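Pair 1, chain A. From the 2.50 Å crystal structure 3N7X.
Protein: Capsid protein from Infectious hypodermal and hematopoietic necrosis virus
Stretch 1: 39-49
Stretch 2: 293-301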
# COMPACT_ATOMS: atom_id res chain seq x y z
N GLN A 39 78.50 -38.36 3.48
CA GLN A 39 79.20 -37.43 4.36
C GLN A 39 79.15 -38.03 5.77
O GLN A 39 78.11 -38.53 6.19
CB GLN A 39 78.52 -36.06 4.37
CG GLN A 39 78.39 -35.43 3.00
CD GLN A 39 79.72 -35.34 2.27
OE1 GLN A 39 80.64 -34.67 2.73
NE2 GLN A 39 79.83 -36.02 1.14
N PHE A 40 80.27 -38.01 6.48
CA PHE A 40 80.29 -38.58 7.82
C PHE A 40 79.66 -37.66 8.84
O PHE A 40 79.72 -36.43 8.70
CB PHE A 40 81.73 -38.88 8.26
CG PHE A 40 82.42 -39.93 7.43
CD1 PHE A 40 81.71 -40.69 6.50
CD2 PHE A 40 83.78 -40.17 7.61
CE1 PHE A 40 82.35 -41.68 5.76
CE2 PHE A 40 84.43 -41.16 6.87
CZ PHE A 40 83.71 -41.92 5.95
N ASN A 41 79.06 -38.24 9.87
CA ASN A 41 78.46 -37.47 10.95
C ASN A 41 79.58 -36.71 11.64
O ASN A 41 80.74 -37.11 11.61
CB ASN A 41 77.82 -38.38 11.99
CG ASN A 41 76.55 -39.04 11.51
OD1 ASN A 41 76.07 -38.76 10.41
ND2 ASN A 41 76.00 -39.93 12.33
N THR A 42 79.23 -35.60 12.28
CA THR A 42 80.22 -34.84 13.02
C THR A 42 79.59 -34.39 14.33
O THR A 42 78.41 -34.03 14.37
CB THR A 42 80.70 -33.58 12.25
OG1 THR A 42 79.57 -32.78 11.88
CG2 THR A 42 81.49 -33.97 11.01
N GLY A 43 80.37 -34.43 15.40
CA GLY A 43 79.88 -34.00 16.69
C GLY A 43 78.77 -34.81 17.34
O GLY A 43 78.21 -34.36 18.34
N ASP A 44 78.42 -35.98 16.81
CA ASP A 44 77.36 -36.75 17.43
C ASP A 44 77.78 -37.26 18.81
O ASP A 44 78.96 -37.44 19.09
CB ASP A 44 76.85 -37.88 16.52
CG ASP A 44 77.96 -38.60 15.76
OD1 ASP A 44 79.07 -38.03 15.60
OD2 ASP A 44 77.70 -39.73 15.30
N SER A 45 76.80 -37.46 19.68
CA SER A 45 77.09 -37.87 21.04
C SER A 45 76.05 -38.80 21.65
O SER A 45 75.04 -39.11 21.02
CB SER A 45 77.21 -36.63 21.91
OG SER A 45 76.02 -35.85 21.83
N ILE A 46 76.30 -39.22 22.89
CA ILE A 46 75.39 -40.09 23.61
C ILE A 46 75.13 -39.50 24.99
O ILE A 46 75.92 -38.70 25.49
CB ILE A 46 75.97 -41.49 23.79
CG1 ILE A 46 77.34 -41.39 24.46
CG2 ILE A 46 76.06 -42.19 22.45
CD1 ILE A 46 77.93 -42.73 24.85
N HIS A 47 74.01 -39.90 25.60
CA HIS A 47 73.64 -39.40 26.92
C HIS A 47 73.56 -40.52 27.95
O HIS A 47 73.00 -41.58 27.69
CB HIS A 47 72.28 -38.69 26.84
CG HIS A 47 72.31 -37.44 26.01
ND1 HIS A 47 72.52 -36.19 26.54
CD2 HIS A 47 72.21 -37.26 24.67
CE1 HIS A 47 72.53 -35.29 25.57
NE2 HIS A 47 72.35 -35.92 24.42
N ILE A 48 74.15 -40.28 29.12
CA ILE A 48 74.14 -41.26 30.19
C ILE A 48 73.68 -40.61 31.47
O ILE A 48 74.20 -39.56 31.87
CB ILE A 48 75.55 -41.86 30.46
CG1 ILE A 48 76.11 -42.54 29.22
CG2 ILE A 48 75.48 -42.87 31.59
CD1 ILE A 48 76.73 -41.60 28.22
N THR A 49 72.69 -41.22 32.12
CA THR A 49 72.19 -40.70 33.38
C THR A 49 72.71 -41.54 34.54
O THR A 49 72.75 -42.77 34.46
CB THR A 49 70.65 -40.71 33.42
OG1 THR A 49 70.15 -39.77 32.46
CG2 THR A 49 70.14 -40.32 34.81
N LEU A 293 74.90 -36.83 32.02
CA LEU A 293 76.16 -36.68 31.31
C LEU A 293 75.97 -36.87 29.81
O LEU A 293 75.14 -37.67 29.37
CB LEU A 293 77.16 -37.71 31.82
CG LEU A 293 78.59 -37.58 31.30
CD1 LEU A 293 79.27 -36.42 31.99
CD2 LEU A 293 79.34 -38.87 31.58
N GLU A 294 76.73 -36.11 29.03
CA GLU A 294 76.68 -36.24 27.59
C GLU A 294 78.11 -36.50 27.16
O GLU A 294 79.02 -35.75 27.52
CB GLU A 294 76.14 -34.98 26.91
CG GLU A 294 76.16 -35.06 25.39
CD GLU A 294 75.48 -33.88 24.69
OE1 GLU A 294 75.32 -32.81 25.32
OE2 GLU A 294 75.11 -34.03 23.50
N VAL A 295 78.31 -37.58 26.42
CA VAL A 295 79.64 -37.94 25.97
C VAL A 295 79.70 -37.93 24.46
O VAL A 295 78.81 -38.41 23.76
CB VAL A 295 80.04 -39.33 26.47
CG1 VAL A 295 81.44 -39.67 25.99
CG2 VAL A 295 79.97 -39.38 27.98
N ARG A 296 80.80 -37.38 23.98
CA ARG A 296 81.07 -37.24 22.57
C ARG A 296 81.55 -38.58 21.98
O ARG A 296 82.31 -39.31 22.62
CB ARG A 296 82.13 -36.14 22.45
CG ARG A 296 82.43 -35.67 21.09
CD ARG A 296 81.32 -34.90 20.43
NE ARG A 296 81.78 -34.67 19.07
CZ ARG A 296 82.57 -33.67 18.71
NH1 ARG A 296 82.96 -32.78 19.60
NH2 ARG A 296 83.04 -33.63 17.48
N LEU A 297 81.09 -38.93 20.78
CA LEU A 297 81.50 -40.18 20.14
C LEU A 297 82.79 -40.05 19.34
O LEU A 297 83.14 -38.95 18.88
CB LEU A 297 80.40 -40.68 19.19
CG LEU A 297 79.14 -41.31 19.78
CD1 LEU A 297 78.12 -41.54 18.68
CD2 LEU A 297 79.50 -42.61 20.46
N PRO A 298 83.53 -41.15 19.18
CA PRO A 298 84.77 -41.04 18.40
C PRO A 298 84.38 -40.86 16.94
O PRO A 298 83.24 -41.13 16.55
CB PRO A 298 85.48 -42.36 18.68
CG PRO A 298 84.37 -43.29 19.00
CD PRO A 298 83.43 -42.46 19.83
N PRO A 299 85.31 -40.39 16.10
CA PRO A 299 85.00 -40.19 14.68
C PRO A 299 84.89 -41.50 13.91
O PRO A 299 85.25 -42.56 14.42
CB PRO A 299 86.18 -39.35 14.20
CG PRO A 299 87.31 -39.94 14.99
CD PRO A 299 86.73 -40.07 16.38
N GLN A 300 84.37 -41.42 12.69
CA GLN A 300 84.26 -42.60 11.85
C GLN A 300 85.71 -42.94 11.51
O GLN A 300 86.59 -42.09 11.62
CB GLN A 300 83.49 -42.28 10.57
CG GLN A 300 82.04 -41.88 10.77
CD GLN A 300 81.18 -43.00 11.33
OE1 GLN A 300 81.63 -44.13 11.46
NE2 GLN A 300 79.93 -42.69 11.65
N GLY A 301 85.97 -44.18 11.10
CA GLY A 301 87.33 -44.54 10.75
C GLY A 301 88.01 -45.49 11.71
O GLY A 301 87.41 -45.98 12.67
O HOH W 1 82.69 -38.94 12.76
O HOH W 2 82.96 -34.27 14.40
O HOH W 3 81.43 -37.11 17.87
O HOH W 4 72.19 -35.86 29.72

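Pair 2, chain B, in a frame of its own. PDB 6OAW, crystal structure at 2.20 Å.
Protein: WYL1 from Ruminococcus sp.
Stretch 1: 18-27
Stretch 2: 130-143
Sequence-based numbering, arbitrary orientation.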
# COMPACT_ATOMS: atom_id res chain seq x y z
N PRO B 18 26.96 8.06 35.59
CA PRO B 18 26.12 8.79 34.63
C PRO B 18 26.08 8.14 33.24
O PRO B 18 27.10 7.72 32.77
CB PRO B 18 26.82 10.17 34.58
CG PRO B 18 27.38 10.36 35.97
CD PRO B 18 27.75 8.97 36.44
N TYR B 19 24.91 8.04 32.61
CA TYR B 19 24.77 7.47 31.24
C TYR B 19 25.22 8.49 30.18
O TYR B 19 24.82 9.65 30.25
CB TYR B 19 23.32 7.05 30.98
CG TYR B 19 23.10 6.54 29.58
CD1 TYR B 19 23.67 5.34 29.15
CD2 TYR B 19 22.38 7.27 28.65
CE1 TYR B 19 23.50 4.89 27.86
CE2 TYR B 19 22.20 6.82 27.36
CZ TYR B 19 22.77 5.63 26.95
OH TYR B 19 22.56 5.21 25.67
N ILE B 20 26.03 8.07 29.21
CA ILE B 20 26.37 8.88 28.00
C ILE B 20 25.77 8.17 26.79
O ILE B 20 26.12 7.00 26.60
CB ILE B 20 27.89 9.08 27.86
N ALA B 21 24.91 8.84 26.03
CA ALA B 21 24.18 8.31 24.86
C ALA B 21 25.17 7.89 23.77
O ALA B 21 25.87 8.76 23.26
CB ALA B 21 23.21 9.34 24.33
N GLU B 22 25.19 6.60 23.43
CA GLU B 22 25.92 6.09 22.24
C GLU B 22 25.02 6.19 21.00
O GLU B 22 23.79 6.06 21.15
CB GLU B 22 26.44 4.67 22.50
CG GLU B 22 25.43 3.56 22.34
CD GLU B 22 26.05 2.19 22.54
OE1 GLU B 22 27.26 2.13 22.77
OE2 GLU B 22 25.34 1.18 22.47
N VAL B 23 25.63 6.40 19.83
CA VAL B 23 24.96 6.53 18.50
C VAL B 23 25.08 5.20 17.75
O VAL B 23 26.23 4.73 17.57
CB VAL B 23 25.60 7.65 17.67
CG1 VAL B 23 25.12 7.63 16.22
CG2 VAL B 23 25.39 9.01 18.31
N GLN B 24 23.94 4.64 17.32
CA GLN B 24 23.88 3.48 16.39
C GLN B 24 23.53 3.97 14.98
O GLN B 24 22.48 4.63 14.82
CB GLN B 24 22.85 2.47 16.88
CG GLN B 24 23.10 1.07 16.36
CD GLN B 24 24.14 0.30 17.14
OE1 GLN B 24 24.80 0.80 18.07
NE2 GLN B 24 24.31 -0.95 16.76
N SER B 25 24.40 3.68 14.01
CA SER B 25 24.19 3.86 12.55
C SER B 25 23.25 2.74 12.05
O SER B 25 23.59 1.58 12.21
CB SER B 25 25.49 3.84 11.79
OG SER B 25 25.96 5.16 11.56
N ILE B 26 22.09 3.11 11.52
CA ILE B 26 21.12 2.15 10.93
C ILE B 26 21.10 2.38 9.42
O ILE B 26 20.77 3.46 8.97
CB ILE B 26 19.73 2.31 11.56
CG1 ILE B 26 19.82 2.34 13.09
CG2 ILE B 26 18.81 1.20 11.08
CD1 ILE B 26 18.63 2.98 13.75
N PRO B 27 21.50 1.37 8.62
CA PRO B 27 21.42 1.47 7.16
C PRO B 27 20.01 1.13 6.65
O PRO B 27 19.59 0.01 6.75
CB PRO B 27 22.52 0.50 6.71
CG PRO B 27 22.55 -0.58 7.79
CD PRO B 27 22.06 0.09 9.06
N ALA B 130 22.29 2.23 0.68
CA ALA B 130 21.64 2.44 2.00
C ALA B 130 21.87 3.86 2.51
O ALA B 130 22.96 4.42 2.28
CB ALA B 130 22.15 1.46 3.01
N VAL B 131 20.88 4.41 3.21
CA VAL B 131 21.02 5.70 3.92
C VAL B 131 21.40 5.38 5.36
O VAL B 131 20.65 4.66 6.03
CB VAL B 131 19.72 6.53 3.89
CG1 VAL B 131 19.96 7.92 4.48
CG2 VAL B 131 19.11 6.61 2.50
N ARG B 132 22.52 5.93 5.79
CA ARG B 132 23.08 5.89 7.15
C ARG B 132 22.21 6.74 8.07
O ARG B 132 22.30 7.95 7.95
CB ARG B 132 24.49 6.50 7.04
CG ARG B 132 25.42 6.19 8.20
CD ARG B 132 26.59 7.15 8.30
NE ARG B 132 27.18 6.99 9.62
CZ ARG B 132 28.23 7.68 10.07
NH1 ARG B 132 28.68 7.46 11.29
NH2 ARG B 132 28.83 8.57 9.30
N VAL B 133 21.37 6.15 8.92
CA VAL B 133 20.54 6.95 9.86
C VAL B 133 21.11 6.79 11.27
O VAL B 133 21.31 5.65 11.73
CB VAL B 133 19.05 6.56 9.79
CG1 VAL B 133 18.20 7.44 10.70
CG2 VAL B 133 18.56 6.63 8.36
N ARG B 134 21.39 7.92 11.90
CA ARG B 134 22.16 8.00 13.17
C ARG B 134 21.12 8.10 14.29
O ARG B 134 20.54 9.20 14.46
CB ARG B 134 23.16 9.17 13.18
CG ARG B 134 24.51 8.85 12.56
N LEU B 135 20.92 7.01 15.01
CA LEU B 135 20.02 7.00 16.17
C LEU B 135 20.85 7.18 17.44
O LEU B 135 21.65 6.29 17.74
CB LEU B 135 19.26 5.68 16.18
CG LEU B 135 18.47 5.40 17.45
CD1 LEU B 135 17.41 6.47 17.70
CD2 LEU B 135 17.85 4.01 17.37
N SER B 136 20.64 8.28 18.16
CA SER B 136 21.15 8.48 19.54
C SER B 136 20.28 7.65 20.50
O SER B 136 19.06 7.85 20.49
CB SER B 136 21.16 9.95 19.87
OG SER B 136 21.37 10.16 21.26
N ILE B 137 20.87 6.72 21.25
CA ILE B 137 20.17 5.82 22.22
C ILE B 137 20.04 6.53 23.58
O ILE B 137 21.05 6.58 24.31
CB ILE B 137 20.91 4.48 22.41
CG1 ILE B 137 21.37 3.81 21.11
CG2 ILE B 137 20.06 3.55 23.26
CD1 ILE B 137 20.26 3.40 20.23
N CYS B 138 18.84 7.00 23.93
CA CYS B 138 18.50 7.57 25.26
C CYS B 138 18.60 6.48 26.34
O CYS B 138 18.62 5.26 26.01
CB CYS B 138 17.13 8.25 25.29
SG CYS B 138 15.69 7.15 25.13
N ARG B 139 18.67 6.90 27.59
CA ARG B 139 18.85 5.97 28.73
C ARG B 139 17.71 4.94 28.74
O ARG B 139 18.03 3.76 28.96
CB ARG B 139 18.91 6.75 30.05
CG ARG B 139 19.62 5.99 31.16
CD ARG B 139 19.68 6.85 32.41
NE ARG B 139 18.34 7.02 32.96
CZ ARG B 139 18.03 7.80 33.98
NH1 ARG B 139 18.96 8.51 34.60
NH2 ARG B 139 16.78 7.85 34.39
N ASP B 140 16.45 5.34 28.54
CA ASP B 140 15.28 4.41 28.59
C ASP B 140 15.42 3.36 27.49
O ASP B 140 15.21 2.17 27.81
CB ASP B 140 13.94 5.14 28.51
CG ASP B 140 13.59 5.88 29.78
OD1 ASP B 140 14.22 5.60 30.81
OD2 ASP B 140 12.73 6.77 29.74
N LEU B 141 15.79 3.75 26.28
CA LEU B 141 15.97 2.79 25.15
C LEU B 141 17.18 1.91 25.45
O LEU B 141 17.12 0.71 25.17
CB LEU B 141 16.14 3.50 23.81
CG LEU B 141 16.24 2.55 22.61
CD1 LEU B 141 15.03 1.63 22.50
CD2 LEU B 141 16.42 3.31 21.31
N TYR B 142 18.26 2.45 26.03
CA TYR B 142 19.46 1.63 26.35
C TYR B 142 19.05 0.49 27.27
O TYR B 142 19.45 -0.66 27.00
CB TYR B 142 20.60 2.44 26.98
CG TYR B 142 21.85 1.61 27.08
CD1 TYR B 142 22.04 0.75 28.16
CD2 TYR B 142 22.77 1.57 26.05
CE1 TYR B 142 23.16 -0.06 28.24
CE2 TYR B 142 23.88 0.75 26.10
CZ TYR B 142 24.07 -0.07 27.20
OH TYR B 142 25.16 -0.89 27.25
N ASP B 143 18.27 0.80 28.31
CA ASP B 143 17.86 -0.17 29.37
C ASP B 143 16.90 -1.21 28.76
O ASP B 143 16.99 -2.36 29.17
CB ASP B 143 17.32 0.55 30.61
CG ASP B 143 18.42 1.28 31.37
OD1 ASP B 143 19.60 0.92 31.20
OD2 ASP B 143 18.08 2.21 32.13

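The two pairs differ most in what fills the space before the first strand. Each places an aromatic ring there, but only that of pair 2 carries a hydroxyl that bonds across. In pair 1, Phe A40 CD2 lies 3.6 Å from Gln A300 CB, an off-centre CH-pi contact, and waters join in. Gly A43 has a positive phi, which favours glycine; Arg A296 NE lies 3.1 Å from Gly A43 CA. One water accepts from Arg A296 NE (2.7 Å) and lies 2.8 Å from Asp A44 O, and another links Asn A41 O (2.9 Å) to Gln A300 N (3.0 Å). In pair 2, Tyr B19 reaches across directly: its OH donates a very short hydrogen bond to Ile B137 O (2.5 Å), Arg B139 CA lies 4.1 Å from the Tyr B19 ring centroid, off-centre, and Tyr B19 CE1 packs 3.8 Å from Tyr B142 CG. Beyond the strand the chains also part: pair 1 runs on through Pro A298 and Pro A299, whereas pair 2 enters a helix capped by Cys B138, whose SG accepts from Leu B141 N at 3.6 Å.

Beneath these differences lies one antiparallel ladder. Fourteen central residues superpose at 0.9 Å, and the strand directions differ by 152° in pair 1 and 150° in pair 2. Ile A46 and Val A295 exchange two backbone hydrogen bonds, N to O, each 2.8 Å; the matching Gln B24 and Leu B135 do so at 2.9 Å each. Ile A48 and Leu A293 likewise exchange two, N to O, each 2.8 Å, as do Ile B26 and Val B133 (Ile B26 N to Val B133 O 2.7 Å, Val B133 N to Ile B26 O 2.8 Å). A further bond prolongs the ladder in both: Leu A297 N to Asp A44 O at 3.1 Å, and Ile B137 N to Glu B22 O at 3.0 Å.

The backbone fixes the alternation, and side chains then choose how to use each face. On the face of Ile A46, Ile A48, Leu A293 and Val A295, branched chains interlock, with Ile A48 CD1 3.9 Å from Val A295 CG2. Pair 2 keeps isoleucine at Ile B26, whose CD1 meets Leu B135 CB at 3.7 Å, but has Gln B24 where pair 1 has Ile A46; the end of that side chain leads away from the other stretch.

The other face carries the polar solutions. Ser A45 OG donates to Glu A294 OE2 at 2.6 Å, a diagonal bond, while Glu A294 CG lies over the His A47 ring, 4.0 Å from its centroid. At the matching positions, Val B23 CG1 instead packs 3.9 Å from Arg B134 CG, beyond which Arg B134 is not modelled. Pair 2 has its serine at Ser B25, the match of His A47, and there OG accepts from Arg B132 NE at 2.9 Å, again on a diagonal. The rule is economical: a constant ladder tolerates quite different pairings on its faces.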